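Local coordinates for protein putative acetyltransferase (Streptococcus mutans, PDB 4E2A) that probably transfers acyl groups, most likely acetyl from acetyl-CoA, as a member of the GNAT acetyltransferase family, at residues B[162-167]-B[180-185]. Residues are numbered along the deposited sequence; the frame is centred on the assembly and turned at random.
Sequences VWLGVW and YGFEQF
The ring of Phe182 reaches strand 162-167 with its outer carbons and carries most of this contact. Over one face lies Leu164, whose CD2 is 4.0 Å from Phe182 CE2; at the edge, near the ring plane, Trp163 CA stands 4.1 Å from Phe182 CE2. Val162 O approaches Phe182 CE2 obliquely, at 3.5 Å, and Val162 CG1 meets Phe182 CZ at 3.9 Å. At the Phe185 ring, Glu183 O lies at the edge, in plane, and Trp163 CB comes in obliquely, 4.3 Å from Phe185 CE2. Leu164 CD2 and Val162 CG1 lie on opposite sides of the Phe182 ring plane, CD2 over the face and CG1 beyond the CE2-CZ edge, and the outer end of the ring enters between them. Phe182 CB points toward the strand, and with CG anti to the carbonyl carbon (chi1 -76°) the ring extends to residues 162-164. Leu151 of helix 142-157 also touches Phe182, and Phe147 touches Leu164, extending the apolar cluster to that helix. Trp163 projects to the other side of the sheet, its indole running away from Phe185 to give its NE1 proton to Gln117. No hydrogen bond joins the segments: strand 195-205 lies between them, pairing with Val162, Leu164 and Val166. Gly181 takes a positive phi (96°) in the Schellman motif that ends helix 171-179. Phe182 then packs against the sheet face that helix 142-157 covers, within a beta-alpha-beta crossover between parallel strands 161-167 and 183-192, with antiparallel strand 195-205 inserted between them, as in the C-terminal half of GNAT folds.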
# COMPACT_ATOMS: atom_id res chain seq x y z
N VAL B 162 20.75 -5.97 1.45
CA VAL B 162 19.56 -6.73 1.81
C VAL B 162 18.71 -5.78 2.64
O VAL B 162 19.23 -5.03 3.48
CB VAL B 162 19.92 -8.03 2.57
CG1 VAL B 162 20.70 -7.72 3.83
CG2 VAL B 162 18.66 -8.85 2.92
N TRP B 163 17.41 -5.75 2.37
CA TRP B 163 16.51 -4.85 3.06
C TRP B 163 15.18 -5.50 3.45
O TRP B 163 14.79 -6.54 2.91
CB TRP B 163 16.25 -3.59 2.21
CG TRP B 163 15.43 -3.84 0.99
CD1 TRP B 163 15.88 -4.33 -0.20
CD2 TRP B 163 14.02 -3.62 0.84
NE1 TRP B 163 14.84 -4.40 -1.09
CE2 TRP B 163 13.70 -3.98 -0.48
CE3 TRP B 163 13.02 -3.15 1.68
CZ2 TRP B 163 12.39 -3.89 -0.98
CZ3 TRP B 163 11.72 -3.06 1.19
CH2 TRP B 163 11.42 -3.43 -0.12
N LEU B 164 14.49 -4.87 4.38
CA LEU B 164 13.16 -5.31 4.77
C LEU B 164 12.39 -4.12 5.33
O LEU B 164 12.97 -3.09 5.64
CB LEU B 164 13.26 -6.46 5.78
CG LEU B 164 14.17 -6.26 6.99
CD1 LEU B 164 13.44 -5.44 8.01
CD2 LEU B 164 14.55 -7.62 7.59
N GLY B 165 11.07 -4.27 5.43
CA GLY B 165 10.24 -3.23 6.00
C GLY B 165 9.79 -3.60 7.39
O GLY B 165 9.55 -4.76 7.67
N VAL B 166 9.69 -2.60 8.27
CA VAL B 166 9.21 -2.83 9.62
C VAL B 166 8.29 -1.68 10.04
O VAL B 166 8.53 -0.53 9.70
CB VAL B 166 10.37 -2.97 10.64
CG1 VAL B 166 11.16 -1.67 10.73
CG2 VAL B 166 9.84 -3.36 12.02
N TRP B 167 7.23 -2.02 10.77
CA TRP B 167 6.25 -1.05 11.24
C TRP B 167 6.89 -0.08 12.24
O TRP B 167 7.53 -0.52 13.21
CB TRP B 167 5.09 -1.78 11.90
CG TRP B 167 3.96 -0.89 12.33
CD1 TRP B 167 3.65 0.35 11.83
CD2 TRP B 167 3.00 -1.16 13.36
NE1 TRP B 167 2.55 0.85 12.48
CE2 TRP B 167 2.14 -0.05 13.43
CE3 TRP B 167 2.79 -2.23 14.24
CZ2 TRP B 167 1.08 0.03 14.33
CZ3 TRP B 167 1.74 -2.17 15.13
CH2 TRP B 167 0.90 -1.04 15.17
N TYR B 180 21.59 -7.37 13.76
CA TYR B 180 22.16 -7.98 12.57
C TYR B 180 22.81 -6.94 11.66
O TYR B 180 23.35 -7.29 10.61
CB TYR B 180 21.10 -8.77 11.80
CG TYR B 180 20.78 -10.10 12.43
CD1 TYR B 180 21.61 -11.20 12.25
CD2 TYR B 180 19.65 -10.25 13.24
CE1 TYR B 180 21.32 -12.42 12.83
CE2 TYR B 180 19.35 -11.46 13.82
CZ TYR B 180 20.18 -12.54 13.61
OH TYR B 180 19.88 -13.74 14.20
N GLY B 181 22.77 -5.68 12.05
CA GLY B 181 23.38 -4.63 11.25
C GLY B 181 22.45 -3.88 10.30
O GLY B 181 22.94 -3.20 9.39
N PHE B 182 21.14 -4.00 10.47
CA PHE B 182 20.20 -3.25 9.62
C PHE B 182 20.08 -1.81 10.13
O PHE B 182 20.17 -1.56 11.34
CB PHE B 182 18.81 -3.91 9.57
CG PHE B 182 18.74 -5.14 8.69
CD1 PHE B 182 19.18 -6.38 9.16
CD2 PHE B 182 18.23 -5.07 7.41
CE1 PHE B 182 19.11 -7.53 8.34
CE2 PHE B 182 18.15 -6.20 6.59
CZ PHE B 182 18.59 -7.44 7.07
N GLU B 183 19.86 -0.87 9.21
CA GLU B 183 19.74 0.56 9.54
C GLU B 183 18.65 1.19 8.68
O GLU B 183 18.47 0.81 7.52
CB GLU B 183 21.05 1.30 9.23
CG GLU B 183 22.32 0.68 9.79
CD GLU B 183 23.58 1.29 9.17
OE1 GLU B 183 23.45 2.17 8.28
OE2 GLU B 183 24.70 0.89 9.56
N GLN B 184 17.94 2.15 9.23
CA GLN B 184 16.86 2.80 8.49
C GLN B 184 17.46 3.63 7.37
O GLN B 184 18.56 4.17 7.51
CB GLN B 184 16.01 3.67 9.41
CG GLN B 184 15.03 4.56 8.66
CD GLN B 184 13.96 5.13 9.58
OE1 GLN B 184 13.94 4.83 10.77
NE2 GLN B 184 13.07 5.95 9.02
N PHE B 185 16.74 3.72 6.26
CA PHE B 185 17.22 4.55 5.15
C PHE B 185 16.06 5.24 4.47
O PHE B 185 16.26 6.12 3.63
CB PHE B 185 18.04 3.72 4.16
CG PHE B 185 17.25 2.72 3.38
CD1 PHE B 185 16.86 2.99 2.07
CD2 PHE B 185 16.89 1.50 3.95
CE1 PHE B 185 16.12 2.07 1.33
CE2 PHE B 185 16.17 0.56 3.23
CZ PHE B 185 15.77 0.85 1.91